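Local coordinates for periplasmic binding protein/LacI transcriptional regulator (Burkholderia graminis C4D1M, PDB 5HQJ) that binds D-arabinose, in its pyranose form, in the cleft between two domains and probably delivers such sugars to an ABC transporter, at residues A26-A38 and A56-T68. Sequence-based numbering, arbitrary orientation.
Sequences AKDISVAVIPKVA and AGVKYQWVVPQNT. With 64K (alpha-D-arabinopyranose), chain B.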
ATOM      1  N   ALA A  26     -28.795   7.111  10.621  1.00 53.17           N
ATOM      2  CA  ALA A  26     -27.684   7.185   9.677  1.00 29.32           C
ATOM      3  C   ALA A  26     -27.083   8.579   9.588  1.00 33.86           C
ATOM      4  O   ALA A  26     -25.859   8.744   9.653  1.00 37.12           O
ATOM      5  CB  ALA A  26     -28.146   6.724   8.304  1.00 34.27           C
ATOM      6  N   LYS A  27     -27.946   9.590   9.501  1.00 43.01           N
ATOM      7  CA  LYS A  27     -27.489  10.963   9.338  1.00 42.06           C
ATOM      8  C   LYS A  27     -26.735  11.471  10.568  1.00 52.02           C
ATOM      9  O   LYS A  27     -25.936  12.407  10.467  1.00 64.10           O
ATOM     10  CB  LYS A  27     -28.674  11.883   9.038  1.00 57.70           C
ATOM     11  CG  LYS A  27     -29.704  11.958  10.156  1.00 57.91           C
ATOM     12  CD  LYS A  27     -30.715  13.060   9.898  1.00 60.45           C
ATOM     13  CE  LYS A  27     -31.578  13.293  11.123  1.00 70.62           C
ATOM     14  NZ  LYS A  27     -33.025  13.395  10.784  1.00 89.14           N
ATOM     15  N   ASP A  28     -26.981  10.857  11.724  1.00 46.41           N
ATOM     16  CA  ASP A  28     -26.248  11.208  12.945  1.00 48.88           C
ATOM     17  C   ASP A  28     -24.929  10.441  13.073  1.00 47.20           C
ATOM     18  O   ASP A  28     -24.126  10.720  13.977  1.00 37.05           O
ATOM     19  CB  ASP A  28     -27.106  10.943  14.188  1.00 41.96           C
ATOM     20  CG  ASP A  28     -28.425  11.678  14.150  1.00 48.01           C
ATOM     21  OD1 ASP A  28     -28.435  12.860  13.734  1.00 46.84           O
ATOM     22  OD2 ASP A  28     -29.449  11.064  14.529  1.00 47.60           O
ATOM     23  N   ILE A  29     -24.704   9.481  12.176  1.00 51.12           N
ATOM     24  CA  ILE A  29     -23.470   8.705  12.194  1.00 41.04           C
ATOM     25  C   ILE A  29     -22.361   9.475  11.522  1.00 33.01           C
ATOM     26  O   ILE A  29     -22.532  10.056  10.448  1.00 37.23           O
ATOM     27  CB  ILE A  29     -23.614   7.350  11.502  1.00 34.57           C
ATOM     28  CG1 ILE A  29     -24.647   6.495  12.228  1.00 34.09           C
ATOM     29  CG2 ILE A  29     -22.272   6.592  11.495  1.00 27.81           C
ATOM     30  CD1 ILE A  29     -24.946   5.165  11.542  1.00 28.77           C
ATOM     31  N   SER A  30     -21.210   9.456  12.172  1.00 30.10           N
ATOM     32  CA  SER A  30     -20.042  10.177  11.723  1.00 31.63           C
ATOM     33  C   SER A  30     -18.877   9.206  11.671  1.00 41.71           C
ATOM     34  O   SER A  30     -18.565   8.553  12.679  1.00 28.87           O
ATOM     35  CB  SER A  30     -19.730  11.337  12.670  1.00 42.97           C
ATOM     36  OG  SER A  30     -18.849  12.266  12.074  1.00 52.30           O
ATOM     37  N   VAL A  31     -18.250   9.118  10.496  1.00 33.10           N
ATOM     38  CA  VAL A  31     -17.083   8.269  10.281  1.00 27.15           C
ATOM     39  C   VAL A  31     -15.964   9.058   9.629  1.00 24.01           C
ATOM     40  O   VAL A  31     -16.197   9.949   8.814  1.00 23.56           O
ATOM     41  CB  VAL A  31     -17.422   7.038   9.402  1.00 26.19           C
ATOM     42  CG1 VAL A  31     -18.478   6.201  10.092  1.00 27.31           C
ATOM     43  CG2 VAL A  31     -17.868   7.433   7.974  1.00 27.15           C
ATOM     44  N   ALA A  32     -14.750   8.685   9.978  1.00 23.86           N
ATOM     45  CA  ALA A  32     -13.555   9.332   9.507  1.00 23.41           C
ATOM     46  C   ALA A  32     -12.605   8.278   8.936  1.00 26.07           C
ATOM     47  O   ALA A  32     -12.444   7.210   9.530  1.00 25.05           O
ATOM     48  CB  ALA A  32     -12.894  10.115  10.633  1.00 25.41           C
ATOM     49  N   VAL A  33     -12.007   8.582   7.784  1.00 21.28           N
ATOM     50  CA  VAL A  33     -11.028   7.699   7.165  1.00 19.24           C
ATOM     51  C   VAL A  33      -9.720   8.436   6.943  1.00 20.61           C
ATOM     52  O   VAL A  33      -9.710   9.568   6.437  1.00 21.68           O
ATOM     53  CB  VAL A  33     -11.555   7.132   5.842  1.00 19.70           C
ATOM     54  CG1 VAL A  33     -10.591   6.102   5.309  1.00 19.36           C
ATOM     55  CG2 VAL A  33     -12.909   6.490   6.033  1.00 17.90           C
ATOM     56  N   ILE A  34      -8.626   7.789   7.335  1.00 21.52           N
ATOM     57  CA  ILE A  34      -7.300   8.408   7.406  1.00 20.80           C
ATOM     58  C   ILE A  34      -6.329   7.659   6.530  1.00 20.32           C
ATOM     59  O   ILE A  34      -6.064   6.467   6.793  1.00 19.51           O
ATOM     60  CB  ILE A  34      -6.735   8.393   8.873  1.00 22.77           C
ATOM     61  CG1 ILE A  34      -7.748   9.016   9.834  1.00 24.06           C
ATOM     62  CG2 ILE A  34      -5.356   9.100   8.962  1.00 25.18           C
ATOM     63  CD1 ILE A  34      -7.438   8.808  11.306  1.00 25.97           C
ATOM     64  N   PRO A  35      -5.799   8.319   5.491  1.00 19.18           N
ATOM     65  CA  PRO A  35      -4.715   7.685   4.743  1.00 18.59           C
ATOM     66  C   PRO A  35      -3.377   7.844   5.451  1.00 21.69           C
ATOM     67  O   PRO A  35      -3.325   8.506   6.494  1.00 22.48           O
ATOM     68  CB  PRO A  35      -4.724   8.458   3.419  1.00 17.69           C
ATOM     69  CG  PRO A  35      -5.093   9.840   3.846  1.00 24.89           C
ATOM     70  CD  PRO A  35      -6.176   9.615   4.871  1.00 19.06           C
ATOM     71  N   LYS A  36      -2.321   7.290   4.873  1.00 19.81           N
ATOM     72  CA  LYS A  36      -0.985   7.491   5.440  1.00 21.25           C
ATOM     73  C   LYS A  36      -0.594   8.960   5.271  1.00 30.76           C
ATOM     74  O   LYS A  36       0.149   9.506   6.084  1.00 25.17           O
ATOM     75  CB  LYS A  36       0.052   6.580   4.773  1.00 20.80           C
ATOM     76  CG  LYS A  36       0.033   5.097   5.267  1.00 20.55           C
ATOM     77  CD  LYS A  36       1.153   4.275   4.602  1.00 29.94           C
ATOM     78  CE  LYS A  36       1.120   2.791   4.992  1.00 23.40           C
ATOM     79  NZ  LYS A  36       2.334   2.079   4.507  1.00 23.60           N
ATOM     80  N   VAL A  37      -1.101   9.568   4.195  1.00 24.18           N
ATOM     81  CA  VAL A  37      -0.816  10.962   3.829  1.00 30.51           C
ATOM     82  C   VAL A  37      -1.495  11.213   2.495  1.00 39.88           C
ATOM     83  O   VAL A  37      -1.962  10.273   1.867  1.00 23.65           O
ATOM     84  CB  VAL A  37       0.689  11.275   3.652  1.00 28.19           C
ATOM     85  CG1 VAL A  37       1.337  11.903   4.919  1.00 24.52           C
ATOM     86  CG2 VAL A  37       1.466  10.048   3.117  1.00 26.73           C
ATOM     87  N   ALA A  38      -1.511  12.464   2.042  1.00 39.03           N
ATOM     88  CA  ALA A  38      -2.022  12.780   0.714  1.00 25.82           C
ATOM     89  C   ALA A  38      -1.068  12.336  -0.369  1.00 30.39           C
ATOM     90  O   ALA A  38      -0.373  13.162  -0.955  1.00 37.90           O
ATOM     91  CB  ALA A  38      -2.266  14.271   0.574  1.00 24.81           C
ATOM     92  N   ALA A  56     -24.696   4.942   2.447  1.00 17.50           N
ATOM     93  CA  ALA A  56     -25.181   4.636   3.780  1.00 28.23           C
ATOM     94  C   ALA A  56     -25.927   5.832   4.358  1.00 27.39           C
ATOM     95  O   ALA A  56     -26.657   5.710   5.336  1.00 27.41           O
ATOM     96  CB  ALA A  56     -24.023   4.234   4.675  1.00 28.12           C
ATOM     97  N   GLY A  57     -25.742   6.998   3.755  1.00 21.08           N
ATOM     98  CA  GLY A  57     -26.326   8.215   4.286  1.00 27.50           C
ATOM     99  C   GLY A  57     -25.680   8.771   5.544  1.00 38.12           C
ATOM    100  O   GLY A  57     -26.327   9.501   6.304  1.00 34.64           O
ATOM    101  N   VAL A  58     -24.413   8.449   5.775  1.00 22.77           N
ATOM    102  CA  VAL A  58     -23.727   8.928   6.971  1.00 24.04           C
ATOM    103  C   VAL A  58     -22.811  10.103   6.647  1.00 29.40           C
ATOM    104  O   VAL A  58     -22.456  10.336   5.484  1.00 43.89           O
ATOM    105  CB  VAL A  58     -22.923   7.797   7.633  1.00 28.46           C
ATOM    106  CG1 VAL A  58     -23.781   6.559   7.750  1.00 24.14           C
ATOM    107  CG2 VAL A  58     -21.658   7.475   6.847  1.00 27.63           C
ATOM    108  N   LYS A  59     -22.443  10.840   7.690  1.00 25.34           N
ATOM    109  CA  LYS A  59     -21.442  11.889   7.597  1.00 36.77           C
ATOM    110  C   LYS A  59     -20.083  11.235   7.440  1.00 33.62           C
ATOM    111  O   LYS A  59     -19.777  10.265   8.127  1.00 27.24           O
ATOM    112  CB  LYS A  59     -21.482  12.796   8.840  1.00 46.48           C
ATOM    113  CG  LYS A  59     -20.171  13.524   9.154  1.00 59.69           C
ATOM    114  CD  LYS A  59     -19.771  14.519   8.066  1.00 77.85           C
ATOM    115  CE  LYS A  59     -18.392  15.120   8.328  1.00 85.58           C
ATOM    116  NZ  LYS A  59     -17.849  15.811   7.121  1.00 82.88           N
ATOM    117  N   TYR A  60     -19.277  11.781   6.535  1.00 29.39           N
ATOM    118  CA  TYR A  60     -17.992  11.214   6.188  1.00 30.71           C
ATOM    119  C   TYR A  60     -16.936  12.311   6.148  1.00 25.08           C
ATOM    120  O   TYR A  60     -17.186  13.372   5.576  1.00 26.68           O
ATOM    121  CB  TYR A  60     -18.099  10.503   4.827  1.00 26.31           C
ATOM    122  CG  TYR A  60     -16.767  10.123   4.211  1.00 24.74           C
ATOM    123  CD1 TYR A  60     -16.058   9.016   4.654  1.00 25.03           C
ATOM    124  CD2 TYR A  60     -16.226  10.868   3.174  1.00 23.79           C
ATOM    125  CE1 TYR A  60     -14.846   8.677   4.089  1.00 26.34           C
ATOM    126  CE2 TYR A  60     -15.017  10.537   2.598  1.00 22.30           C
ATOM    127  CZ  TYR A  60     -14.320   9.448   3.063  1.00 18.66           C
ATOM    128  OH  TYR A  60     -13.107   9.089   2.505  1.00 18.91           O
ATOM    129  N   GLN A  61     -15.774  12.067   6.761  1.00 24.49           N
ATOM    130  CA  GLN A  61     -14.597  12.903   6.526  1.00 31.21           C
ATOM    131  C   GLN A  61     -13.342  12.102   6.191  1.00 24.16           C
ATOM    132  O   GLN A  61     -13.057  11.016   6.735  1.00 26.54           O
ATOM    133  CB  GLN A  61     -14.308  13.810   7.738  1.00 32.54           C
ATOM    134  CG  GLN A  61     -14.749  13.207   9.015  1.00 49.85           C
ATOM    135  CD  GLN A  61     -14.394  14.029  10.238  1.00 64.82           C
ATOM    136  OE1 GLN A  61     -13.637  14.998  10.163  1.00 78.61           O
ATOM    137  NE2 GLN A  61     -14.946  13.637  11.378  1.00 55.01           N
ATOM    138  N   TRP A  62     -12.581  12.692   5.287  1.00 23.93           N
ATOM    139  CA  TRP A  62     -11.266  12.231   4.903  1.00 22.91           C
ATOM    140  C   TRP A  62     -10.248  13.139   5.583  1.00 24.29           C
ATOM    141  O   TRP A  62     -10.225  14.343   5.325  1.00 29.17           O
ATOM    142  CB  TRP A  62     -11.186  12.257   3.367  1.00 22.54           C
ATOM    143  CG  TRP A  62      -9.920  11.867   2.716  1.00 21.15           C
ATOM    144  CD1 TRP A  62      -9.016  12.694   2.130  1.00 22.87           C
ATOM    145  CD2 TRP A  62      -9.425  10.542   2.530  1.00 15.91           C
ATOM    146  NE1 TRP A  62      -7.992  11.969   1.577  1.00 23.14           N
ATOM    147  CE2 TRP A  62      -8.218  10.640   1.814  1.00 19.55           C
ATOM    148  CE3 TRP A  62      -9.893   9.268   2.886  1.00 18.42           C
ATOM    149  CZ2 TRP A  62      -7.461   9.538   1.479  1.00 20.67           C
ATOM    150  CZ3 TRP A  62      -9.125   8.162   2.532  1.00 18.42           C
ATOM    151  CH2 TRP A  62      -7.928   8.305   1.861  1.00 19.36           C
ATOM    152  N   VAL A  63      -9.454  12.565   6.482  1.00 21.58           N
ATOM    153  CA  VAL A  63      -8.514  13.325   7.306  1.00 23.45           C
ATOM    154  C   VAL A  63      -7.073  12.956   6.972  1.00 25.61           C
ATOM    155  O   VAL A  63      -6.616  11.833   7.217  1.00 26.57           O
ATOM    156  CB  VAL A  63      -8.788  13.086   8.795  1.00 36.75           C
ATOM    157  CG1 VAL A  63      -8.002  14.078   9.643  1.00 36.04           C
ATOM    158  CG2 VAL A  63     -10.287  13.207   9.068  1.00 32.85           C
ATOM    159  N   VAL A  64      -6.341  13.920   6.436  1.00 29.29           N
ATOM    160  CA  VAL A  64      -5.048  13.632   5.845  1.00 33.19           C
ATOM    161  C   VAL A  64      -3.852  14.061   6.707  1.00 36.93           C
ATOM    162  O   VAL A  64      -3.733  15.236   7.070  1.00 29.16           O
ATOM    163  CB  VAL A  64      -4.914  14.326   4.487  1.00 28.95           C
ATOM    164  CG1 VAL A  64      -3.764  13.732   3.750  1.00 29.94           C
ATOM    165  CG2 VAL A  64      -6.208  14.196   3.660  1.00 25.01           C
ATOM    166  N   PRO A  65      -2.947  13.116   7.020  1.00 36.18           N
ATOM    167  CA  PRO A  65      -1.685  13.520   7.658  1.00 42.74           C
ATOM    168  C   PRO A  65      -0.807  14.397   6.743  1.00 58.14           C
ATOM    169  O   PRO A  65      -0.985  14.347   5.529  1.00 70.47           O
ATOM    170  CB  PRO A  65      -0.996  12.183   7.956  1.00 47.52           C
ATOM    171  CG  PRO A  65      -2.130  11.148   7.993  1.00 36.12           C
ATOM    172  CD  PRO A  65      -3.102  11.648   6.964  1.00 31.11           C
ATOM    173  N   GLN A  66       0.125  15.172   7.314  1.00 51.16           N
ATOM    174  CA  GLN A  66       0.994  16.059   6.526  1.00 49.58           C
ATOM    175  C   GLN A  66       2.328  15.389   6.212  1.00 57.57           C
ATOM    176  O   GLN A  66       3.017  15.763   5.252  1.00 44.03           O
ATOM    177  CB  GLN A  66       1.258  17.371   7.264  1.00 53.68           C
ATOM    178  CG  GLN A  66       0.024  18.014   7.863  1.00 64.37           C
ATOM    179  CD  GLN A  66      -0.351  17.410   9.202  1.00 81.66           C
ATOM    180  OE1 GLN A  66       0.324  17.644  10.206  1.00118.66           O
ATOM    181  NE2 GLN A  66      -1.425  16.621   9.225  1.00 59.40           N
ATOM    182  N   ASN A  67       2.685  14.404   7.036  1.00 31.87           N
ATOM    183  CA  ASN A  67       3.891  13.617   6.835  1.00 38.70           C
ATOM    184  C   ASN A  67       3.685  12.215   7.391  1.00 42.78           C
ATOM    185  O   ASN A  67       2.652  11.931   8.000  1.00 45.54           O
ATOM    186  CB  ASN A  67       5.091  14.289   7.498  1.00 50.73           C
ATOM    187  CG  ASN A  67       4.780  14.789   8.895  1.00 59.59           C
ATOM    188  OD1 ASN A  67       4.116  14.110   9.688  1.00 52.10           O
ATOM    189  ND2 ASN A  67       5.263  15.986   9.207  1.00 63.65           N
ATOM    190  N   THR A  68       4.675  11.356   7.182  1.00 44.76           N
ATOM    191  CA  THR A  68       4.529   9.932   7.452  1.00 29.17           C
ATOM    192  C   THR A  68       4.950   9.528   8.871  1.00 45.08           C
ATOM    193  O   THR A  68       5.208   8.349   9.113  1.00 37.51           O
ATOM    194  CB  THR A  68       5.370   9.092   6.433  1.00 49.79           C
ATOM    195  OG1 THR A  68       6.732   9.546   6.418  1.00 55.76           O
ATOM    196  CG2 THR A  68       4.820   9.223   5.048  1.00 36.87           C
TER
HETATM  197  O2  64K B 401      -0.271  -0.257   0.040  1.00 16.25           O
HETATM  198  C2  64K B 401       0.701   0.837  -0.076  1.00 23.94           C
HETATM  199  C3  64K B 401       0.760   1.232  -1.516  1.00 16.72           C
HETATM  200  O3  64K B 401       1.490   0.254  -2.224  1.00 17.68           O
HETATM  201  C4  64K B 401       1.504   2.546  -1.721  1.00 25.40           C
HETATM  202  O4  64K B 401       2.909   2.421  -1.436  1.00 27.04           O
HETATM  203  C5  64K B 401       0.961   3.567  -0.827  1.00 16.43           C
HETATM  204  O5  64K B 401       1.176   3.150   0.544  1.00 16.05           O
HETATM  205  C1  64K B 401       0.258   1.999   0.769  1.00 22.94           C
HETATM  206  O1  64K B 401       0.338   1.634   2.093  1.00 12.46           O
HETATM  207  O   HOH W   1       0.975  14.518   2.678  1.00 37.17           O
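P35 sets the CB-CG-CD edge of its ring on the indole of W62, with CD over the six-membered ring, 3.7 Å from the centroid and 13° off the normal, a CH-pi contact, while CG reaches CZ2 at 3.4 Å. W62 can offer that face because its CG stands anti to the backbone N (chi1 178°), which swings the indole over toward strand 30-34. The CE3-CZ3 side of the same ring meets V33, whose CG1 lies 3.8 Å from W62 CZ3. The other branch, V33 CG2, points at the edge of the Y60 ring, 3.5 Å from CE1; V31 CG2 comes to the same edge farther back, at CD1. The two valines thus fill in beside the aromatics on the face covered by helix 42-56, where N46 takes up the phenol OH of Y60. On the face of S30, A32, K59 and Q61 the fit is thinner: K59 CG packs against S30 OG, and the bent lysine chain brings NZ back to its neighbour's carbonyl, Y60 O, from above the carbonyl plane. Q61 CG lies alongside A32 CB, and L80 of helix 71-82 packs on both.

Five backbone bonds hold the two strands in parallel register, from K59 N to I29 O through V63 N to V33 O (3.0 Å, 168° at the hydrogen). Past the strands, P65 CD rests on P35 O, and V37 CG1 tucks against P65 CB at 3.8 Å. K36 leads away from segment 56-68, its chain extended beyond CG, with NZ held mainly by N164 OD1 and bonded weakly to O1 of the arabinopyranose (3.2 Å). This is the first beta-alpha-beta unit of a periplasmic binding protein, with strand 59-62 at the sheet edge and the loop after strand 30-34 feeding the sugar site.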